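Glycosyl hydrolases family 2, sugar binding domain protein (Bacteroides uniformis str. 3978 T3 ii, PDB 6D1P) probably hydrolyses O-glycosidic bonds as a family 2 beta-glucuronidase from a human gut bacterium. Local coordinates at residues Glu496-Gly501 with Phe508-Trp513; Val120-Thr125 with Thr142-Ala147. One frame throughout, in Å; residues are numbered along the deposited sequence.

The two contacts belong to different parts of one chain and do not touch: their centres lie about 53 Å apart and their nearest atoms about 32 Å. Interaction 1 sits in the TIM barrel, its centre about 22 Å from that of the chain, and it joins helix 494-503 to the short strand 510-511, just before Glu512, whose carboxylate holds a glycerol molecule, probably from the crystallisation liquor. Interaction 2 lies farther out, about 36 Å from the chain centre and on the opposite side of it, in the sugar-binding domain. Along the sequence they follow in series, 120-125 with 142-147 closing before 496-501 with 508-513 opens. One is polar and aromatic; the other is mainly apolar, with no hydrogen bond across it.

Interaction 1: Glu496-Gly501 with Phe508-Trp513; sequences EMETAG and FLHAEW
Gly501 and Phe508 approach to 7.2 Å between their CA atoms and Glu498 and His510 to 7.9 Å, so the helix faces 508-513 at two points, with side chains and the Gly501 carbonyl filling the space between. The Glu498 chain, bent at chi2 (82°), swings its carboxylate to the His510 ring. His510 ND1 donates to Glu498 OE2 at 3.0 Å in a reasonably straight bond (151° at the hydrogen) that uses the syn lone pair and lies almost in the imidazole plane. The second bond from His510 ND1, to OE1 of Glu498, is weak, although ND1 and OE1 are 2.8 Å apart. Tyr494 OH also bonds OE2, which gives that oxygen two polar partners. At its far corner His510 NE2 makes a weak bond to Glu512 O, so both ring nitrogens are engaged, while Trp513 CD1 lies 3.8 Å above one face of the His510 ring, offset toward its rim.

The helix 494-503 and the strand 510-511, which pairs in parallel with 572-574, form one helix-to-strand step of the TIM barrel, and the His-carboxylate pair ties the two elements together. Phe508 completes the junction: Glu498 OE1 meets its edge, 3.4 Å from CZ, and the Gly501 carbonyl O comes obliquely to 3.1 Å from CD2. A beta carbon built on Gly501 would clash with the ring at CE2. With an alanine in place of Phe508, a gap would probably open against the Gly501 carbonyl and beside OE1 of Glu498. Phe508 also packs on Ile502 of the same helix and on Pro480.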
ATOM      1  N   GLU A 496      17.524 -44.898   6.525  1.00 22.02           N
ATOM      2  CA  GLU A 496      18.389 -44.802   7.696  1.00 24.30           C
ATOM      3  C   GLU A 496      17.921 -43.678   8.627  1.00 29.94           C
ATOM      4  O   GLU A 496      17.708 -43.903   9.825  1.00 29.64           O
ATOM      5  CB  GLU A 496      19.844 -44.600   7.242  1.00 30.18           C
ATOM      6  CG  GLU A 496      20.865 -44.392   8.384  1.00 36.37           C
ATOM      7  CD  GLU A 496      22.269 -43.997   7.898  1.00 41.10           C
ATOM      8  OE1 GLU A 496      22.632 -44.301   6.732  1.00 38.29           O
ATOM      9  OE2 GLU A 496      23.013 -43.369   8.689  1.00 47.67           O
ATOM     10  N   MET A 497      17.697 -42.471   8.072  1.00 30.06           N
ATOM     11  CA  MET A 497      17.203 -41.347   8.872  1.00 26.06           C
ATOM     12  C   MET A 497      15.811 -41.627   9.433  1.00 27.67           C
ATOM     13  O   MET A 497      15.499 -41.241  10.569  1.00 23.75           O
ATOM     14  CB  MET A 497      17.188 -40.074   8.032  1.00 24.70           C
ATOM     15  CG  MET A 497      18.533 -39.737   7.435  1.00 26.29           C
ATOM     16  SD  MET A 497      18.425 -38.674   5.973  1.00 28.74           S
ATOM     17  CE  MET A 497      18.221 -37.026   6.684  1.00 31.90           C
ATOM     18  N   GLU A 498      14.962 -42.305   8.660  1.00 22.25           N
ATOM     19  CA  GLU A 498      13.638 -42.630   9.180  1.00 25.22           C
ATOM     20  C   GLU A 498      13.727 -43.619  10.335  1.00 29.83           C
ATOM     21  O   GLU A 498      13.000 -43.490  11.335  1.00 28.68           O
ATOM     22  CB  GLU A 498      12.755 -43.198   8.071  1.00 25.11           C
ATOM     23  CG  GLU A 498      11.266 -43.121   8.359  1.00 20.85           C
ATOM     24  CD  GLU A 498      10.697 -41.738   8.031  1.00 28.69           C
ATOM     25  OE1 GLU A 498      11.301 -40.742   8.470  1.00 26.03           O
ATOM     26  OE2 GLU A 498       9.670 -41.652   7.312  1.00 28.43           O
ATOM     27  N   THR A 499      14.603 -44.620  10.210  1.00 27.39           N
ATOM     28  CA  THR A 499      14.763 -45.595  11.286  1.00 30.52           C
ATOM     29  C   THR A 499      15.317 -44.935  12.541  1.00 28.07           C
ATOM     30  O   THR A 499      14.820 -45.181  13.649  1.00 29.99           O
ATOM     31  CB  THR A 499      15.667 -46.743  10.836  1.00 30.54           C
ATOM     32  OG1 THR A 499      15.158 -47.320   9.627  1.00 29.32           O
ATOM     33  CG2 THR A 499      15.692 -47.816  11.886  1.00 31.52           C
ATOM     34  N   ALA A 500      16.326 -44.072  12.381  1.00 26.51           N
ATOM     35  CA  ALA A 500      16.835 -43.305  13.518  1.00 27.65           C
ATOM     36  C   ALA A 500      15.717 -42.534  14.204  1.00 28.26           C
ATOM     37  O   ALA A 500      15.638 -42.496  15.439  1.00 31.82           O
ATOM     38  CB  ALA A 500      17.934 -42.349  13.062  1.00 25.00           C
ATOM     39  N   GLY A 501      14.819 -41.942  13.416  1.00 27.78           N
ATOM     40  CA  GLY A 501      13.757 -41.147  14.005  1.00 26.22           C
ATOM     41  C   GLY A 501      12.726 -42.000  14.710  1.00 28.93           C
ATOM     42  O   GLY A 501      12.178 -41.598  15.740  1.00 30.91           O
ATOM     43  N   PHE A 508       6.105 -42.222  16.586  1.00 25.05           N
ATOM     44  CA  PHE A 508       6.754 -41.463  15.531  1.00 24.64           C
ATOM     45  C   PHE A 508       5.807 -41.276  14.355  1.00 29.95           C
ATOM     46  O   PHE A 508       5.038 -42.180  14.009  1.00 27.49           O
ATOM     47  CB  PHE A 508       8.023 -42.174  15.074  1.00 26.13           C
ATOM     48  CG  PHE A 508       8.682 -41.567  13.858  1.00 25.26           C
ATOM     49  CD1 PHE A 508       8.292 -41.938  12.582  1.00 24.15           C
ATOM     50  CD2 PHE A 508       9.732 -40.671  13.998  1.00 24.28           C
ATOM     51  CE1 PHE A 508       8.915 -41.410  11.464  1.00 22.83           C
ATOM     52  CE2 PHE A 508      10.365 -40.143  12.890  1.00 22.38           C
ATOM     53  CZ  PHE A 508       9.950 -40.511  11.614  1.00 23.69           C
ATOM     54  N   LEU A 509       5.890 -40.107  13.725  1.00 24.62           N
ATOM     55  CA  LEU A 509       5.125 -39.818  12.526  1.00 22.94           C
ATOM     56  C   LEU A 509       5.940 -38.822  11.728  1.00 24.85           C
ATOM     57  O   LEU A 509       6.354 -37.798  12.280  1.00 25.06           O
ATOM     58  CB  LEU A 509       3.750 -39.255  12.894  1.00 25.25           C
ATOM     59  CG  LEU A 509       2.773 -38.915  11.775  1.00 31.52           C
ATOM     60  CD1 LEU A 509       2.648 -40.080  10.790  1.00 29.89           C
ATOM     61  CD2 LEU A 509       1.417 -38.567  12.377  1.00 26.78           C
ATOM     62  N   HIS A 510       6.220 -39.121  10.465  1.00 21.35           N
ATOM     63  CA  HIS A 510       7.092 -38.241   9.696  1.00 23.75           C
ATOM     64  C   HIS A 510       6.251 -37.155   9.022  1.00 24.14           C
ATOM     65  O   HIS A 510       5.648 -37.376   7.972  1.00 28.31           O
ATOM     66  CB  HIS A 510       7.924 -39.020   8.690  1.00 16.90           C
ATOM     67  CG  HIS A 510       8.895 -38.164   7.943  1.00 21.53           C
ATOM     68  ND1 HIS A 510       9.954 -38.683   7.231  1.00 20.26           N
ATOM     69  CD2 HIS A 510       8.960 -36.818   7.787  1.00 20.28           C
ATOM     70  CE1 HIS A 510      10.631 -37.696   6.671  1.00 22.12           C
ATOM     71  NE2 HIS A 510      10.045 -36.555   6.985  1.00 20.49           N
ATOM     72  N   ALA A 511       6.223 -35.971   9.619  1.00 21.55           N
ATOM     73  CA  ALA A 511       5.548 -34.813   9.035  1.00 24.22           C
ATOM     74  C   ALA A 511       6.583 -33.945   8.332  1.00 19.92           C
ATOM     75  O   ALA A 511       7.531 -33.471   8.972  1.00 20.84           O
ATOM     76  CB  ALA A 511       4.808 -34.003  10.099  1.00 20.80           C
ATOM     77  N   GLU A 512       6.403 -33.780   7.015  1.00 18.73           N
ATOM     78  CA  GLU A 512       7.127 -32.888   6.110  1.00 22.18           C
ATOM     79  C   GLU A 512       8.348 -33.585   5.529  1.00 20.11           C
ATOM     80  O   GLU A 512       9.235 -34.015   6.269  1.00 21.75           O
ATOM     81  CB  GLU A 512       7.537 -31.560   6.783  1.00 17.94           C
ATOM     82  CG  GLU A 512       6.366 -30.741   7.283  1.00 19.70           C
ATOM     83  CD  GLU A 512       6.743 -29.284   7.632  1.00 21.45           C
ATOM     84  OE1 GLU A 512       7.732 -28.761   7.074  1.00 20.19           O
ATOM     85  OE2 GLU A 512       6.057 -28.679   8.492  1.00 20.62           O
ATOM     86  N   TRP A 513       8.375 -33.696   4.201  1.00 20.29           N
ATOM     87  CA  TRP A 513       9.510 -34.124   3.394  1.00 18.20           C
ATOM     88  C   TRP A 513       9.147 -33.877   1.941  1.00 19.22           C
ATOM     89  O   TRP A 513       7.974 -33.711   1.600  1.00 21.44           O
ATOM     90  CB  TRP A 513       9.855 -35.604   3.602  1.00 21.82           C
ATOM     91  CG  TRP A 513       8.754 -36.532   3.222  1.00 18.14           C
ATOM     92  CD1 TRP A 513       7.714 -36.934   4.009  1.00 21.06           C
ATOM     93  CD2 TRP A 513       8.581 -37.192   1.962  1.00 22.84           C
ATOM     94  NE1 TRP A 513       6.897 -37.800   3.316  1.00 20.18           N
ATOM     95  CE2 TRP A 513       7.419 -37.985   2.061  1.00 21.06           C
ATOM     96  CE3 TRP A 513       9.306 -37.202   0.764  1.00 21.60           C
ATOM     97  CZ2 TRP A 513       6.971 -38.779   1.012  1.00 22.41           C
ATOM     98  CZ3 TRP A 513       8.852 -37.981  -0.277  1.00 21.76           C
ATOM     99  CH2 TRP A 513       7.696 -38.757  -0.151  1.00 23.24           C
TER

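Interaction 2: Val120-Thr125 with Thr142-Ala147; sequences VYVYTT and TEAVEA
Val122 holds CG1 anti to its backbone N (chi1 168°) and CG2 anti to the carbonyl carbon, which sets both methyls beside Ala144 on the facing helix. The contact belongs to the beta-sandwich sugar-binding domain, where a beta hairpin with a two-residue loop meets the first turn of helix 142-149. The evidence for the hairpin is direct: strands 117-122 and 125-131 are antiparallel neighbours, joined by a type II' turn from Val122 to Thr125. Val122 N bonds Thr125 O at 3.0 Å, and Thr125 N returns the bond to Val122 O at 2.9 Å. Tyr123, first of the two corner residues, has the positive phi (44°) that this turn requires.

Val122 and Ala144 have CA atoms 6.4 Å apart, and each side chain sets out toward the other segment. The Ala144 methyl reaches Val122 CB at 3.9 Å, CG1 at 4.0 Å and CG2 at 4.1 Å, so it touches the whole isopropyl group and not a single tip. No hydrogen bond crosses between the segments; the 132 Å² is buried mainly by the Val122 and Ala144 side chains. Ile127 touches both Val122 and Ala144, and Ile162 and Ile164 add to the packing around Val122. At the start of the helix Thr142 OG1 bonds Asp140 OD1 and the backbone N of Thr107, linking it to the other sheet of the sandwich. At the hairpin corner Thr124 packs on Gln436 of the second subunit. Val122 CG1 also comes to 4.4 Å from the backbone N of Val145.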
ATOM      1  N   VAL A 120     -16.330  -5.650  14.556  1.00 30.72           N
ATOM      2  CA  VAL A 120     -17.640  -5.676  13.917  1.00 30.97           C
ATOM      3  C   VAL A 120     -18.482  -4.508  14.425  1.00 33.17           C
ATOM      4  O   VAL A 120     -18.618  -4.316  15.640  1.00 33.02           O
ATOM      5  CB  VAL A 120     -18.359  -7.007  14.185  1.00 30.89           C
ATOM      6  CG1 VAL A 120     -19.592  -7.106  13.324  1.00 30.72           C
ATOM      7  CG2 VAL A 120     -17.424  -8.151  13.929  1.00 26.02           C
ATOM      8  N   TYR A 121     -19.084  -3.759  13.499  1.00 31.80           N
ATOM      9  CA  TYR A 121     -19.879  -2.590  13.844  1.00 33.33           C
ATOM     10  C   TYR A 121     -21.251  -2.673  13.202  1.00 32.92           C
ATOM     11  O   TYR A 121     -21.365  -2.987  12.016  1.00 35.49           O
ATOM     12  CB  TYR A 121     -19.197  -1.303  13.388  1.00 33.15           C
ATOM     13  CG  TYR A 121     -17.869  -1.015  14.039  1.00 33.25           C
ATOM     14  CD1 TYR A 121     -16.704  -1.660  13.621  1.00 31.07           C
ATOM     15  CD2 TYR A 121     -17.770  -0.062  15.046  1.00 35.91           C
ATOM     16  CE1 TYR A 121     -15.479  -1.370  14.216  1.00 34.60           C
ATOM     17  CE2 TYR A 121     -16.557   0.227  15.646  1.00 34.93           C
ATOM     18  CZ  TYR A 121     -15.415  -0.423  15.235  1.00 34.60           C
ATOM     19  OH  TYR A 121     -14.214  -0.112  15.844  1.00 38.61           O
ATOM     20  N   VAL A 122     -22.288  -2.410  13.992  1.00 39.23           N
ATOM     21  CA  VAL A 122     -23.607  -2.029  13.499  1.00 33.86           C
ATOM     22  C   VAL A 122     -23.691  -0.509  13.588  1.00 36.19           C
ATOM     23  O   VAL A 122     -23.574   0.062  14.683  1.00 35.65           O
ATOM     24  CB  VAL A 122     -24.728  -2.683  14.322  1.00 40.35           C
ATOM     25  CG1 VAL A 122     -26.083  -2.037  13.988  1.00 40.54           C
ATOM     26  CG2 VAL A 122     -24.767  -4.196  14.118  1.00 32.22           C
ATOM     27  N   TYR A 123     -23.890   0.151  12.451  1.00 36.71           N
ATOM     28  CA  TYR A 123     -23.790   1.606  12.398  1.00 34.14           C
ATOM     29  C   TYR A 123     -22.548   2.072  13.165  1.00 36.27           C
ATOM     30  O   TYR A 123     -21.436   1.654  12.831  1.00 36.40           O
ATOM     31  CB  TYR A 123     -25.074   2.249  12.931  1.00 35.54           C
ATOM     32  CG  TYR A 123     -25.184   3.728  12.641  1.00 39.01           C
ATOM     33  CD1 TYR A 123     -25.536   4.622  13.644  1.00 40.25           C
ATOM     34  CD2 TYR A 123     -24.913   4.234  11.370  1.00 34.66           C
ATOM     35  CE1 TYR A 123     -25.626   5.988  13.394  1.00 41.22           C
ATOM     36  CE2 TYR A 123     -25.007   5.592  11.107  1.00 43.56           C
ATOM     37  CZ  TYR A 123     -25.364   6.470  12.131  1.00 43.62           C
ATOM     38  OH  TYR A 123     -25.458   7.825  11.891  1.00 45.28           O
ATOM     39  N   THR A 124     -22.697   2.891  14.209  1.00 29.88           N
ATOM     40  CA  THR A 124     -21.540   3.448  14.896  1.00 33.40           C
ATOM     41  C   THR A 124     -21.213   2.732  16.193  1.00 34.00           C
ATOM     42  O   THR A 124     -20.471   3.274  17.016  1.00 35.18           O
ATOM     43  CB  THR A 124     -21.748   4.931  15.190  1.00 38.90           C
ATOM     44  OG1 THR A 124     -22.811   5.073  16.139  1.00 40.59           O
ATOM     45  CG2 THR A 124     -22.085   5.670  13.920  1.00 34.82           C
ATOM     46  N   THR A 125     -21.740   1.535  16.388  1.00 34.09           N
ATOM     47  CA  THR A 125     -21.603   0.805  17.636  1.00 38.45           C
ATOM     48  C   THR A 125     -20.777  -0.450  17.382  1.00 39.09           C
ATOM     49  O   THR A 125     -21.137  -1.269  16.528  1.00 35.65           O
ATOM     50  CB  THR A 125     -22.982   0.438  18.185  1.00 41.66           C
ATOM     51  OG1 THR A 125     -23.775   1.623  18.296  1.00 46.04           O
ATOM     52  CG2 THR A 125     -22.854  -0.217  19.557  1.00 39.82           C
ATOM     53  N   THR A 142     -28.115  -8.586  17.757  1.00 45.00           N
ATOM     54  CA  THR A 142     -29.555  -8.517  17.991  1.00 48.65           C
ATOM     55  C   THR A 142     -29.955  -7.199  18.645  1.00 45.25           C
ATOM     56  O   THR A 142     -30.859  -6.503  18.165  1.00 48.13           O
ATOM     57  CB  THR A 142     -29.990  -9.714  18.848  1.00 45.53           C
ATOM     58  OG1 THR A 142     -29.712 -10.928  18.142  1.00 43.11           O
ATOM     59  CG2 THR A 142     -31.472  -9.653  19.155  1.00 46.55           C
ATOM     60  N   GLU A 143     -29.288  -6.833  19.735  1.00 43.89           N
ATOM     61  CA  GLU A 143     -29.695  -5.635  20.455  1.00 51.93           C
ATOM     62  C   GLU A 143     -29.341  -4.364  19.694  1.00 50.68           C
ATOM     63  O   GLU A 143     -30.082  -3.377  19.765  1.00 52.26           O
ATOM     64  CB  GLU A 143     -29.083  -5.633  21.858  1.00 49.02           C
ATOM     65  CG  GLU A 143     -29.960  -6.371  22.861  1.00 58.09           C
ATOM     66  CD  GLU A 143     -31.443  -6.031  22.675  1.00 71.65           C
ATOM     67  OE1 GLU A 143     -32.187  -6.851  22.074  1.00 67.87           O
ATOM     68  OE2 GLU A 143     -31.856  -4.927  23.111  1.00 76.53           O
ATOM     69  N   ALA A 144     -28.236  -4.370  18.946  1.00 47.59           N
ATOM     70  CA  ALA A 144     -27.851  -3.167  18.218  1.00 47.08           C
ATOM     71  C   ALA A 144     -28.749  -2.932  17.011  1.00 50.10           C
ATOM     72  O   ALA A 144     -29.023  -1.772  16.660  1.00 46.24           O
ATOM     73  CB  ALA A 144     -26.389  -3.255  17.789  1.00 39.39           C
ATOM     74  N   VAL A 145     -29.216  -4.008  16.366  1.00 45.69           N
ATOM     75  CA  VAL A 145     -30.180  -3.847  15.284  1.00 50.93           C
ATOM     76  C   VAL A 145     -31.457  -3.216  15.820  1.00 56.40           C
ATOM     77  O   VAL A 145     -32.018  -2.288  15.222  1.00 54.07           O
ATOM     78  CB  VAL A 145     -30.470  -5.195  14.602  1.00 46.20           C
ATOM     79  CG1 VAL A 145     -31.690  -5.068  13.718  1.00 47.29           C
ATOM     80  CG2 VAL A 145     -29.283  -5.646  13.764  1.00 42.92           C
ATOM     81  N   GLU A 146     -31.923  -3.704  16.969  1.00 55.34           N
ATOM     82  CA  GLU A 146     -33.099  -3.147  17.613  1.00 53.94           C
ATOM     83  C   GLU A 146     -32.885  -1.669  17.906  1.00 57.70           C
ATOM     84  O   GLU A 146     -33.554  -0.816  17.309  1.00 60.28           O
ATOM     85  CB  GLU A 146     -33.421  -3.929  18.888  1.00 60.56           C
ATOM     86  CG  GLU A 146     -34.651  -3.422  19.628  1.00 68.17           C
ATOM     87  CD  GLU A 146     -35.876  -3.297  18.725  1.00 74.78           C
ATOM     88  OE1 GLU A 146     -36.134  -4.234  17.927  1.00 78.39           O
ATOM     89  OE2 GLU A 146     -36.574  -2.259  18.811  1.00 71.11           O
ATOM     90  N   ALA A 147     -31.936  -1.351  18.796  1.00 56.22           N
ATOM     91  CA  ALA A 147     -31.709   0.043  19.167  1.00 53.73           C
ATOM     92  C   ALA A 147     -31.487   0.928  17.956  1.00 52.09           C
ATOM     93  O   ALA A 147     -31.735   2.133  18.029  1.00 58.48           O
ATOM     94  CB  ALA A 147     -30.515   0.173  20.112  1.00 52.42           C
TER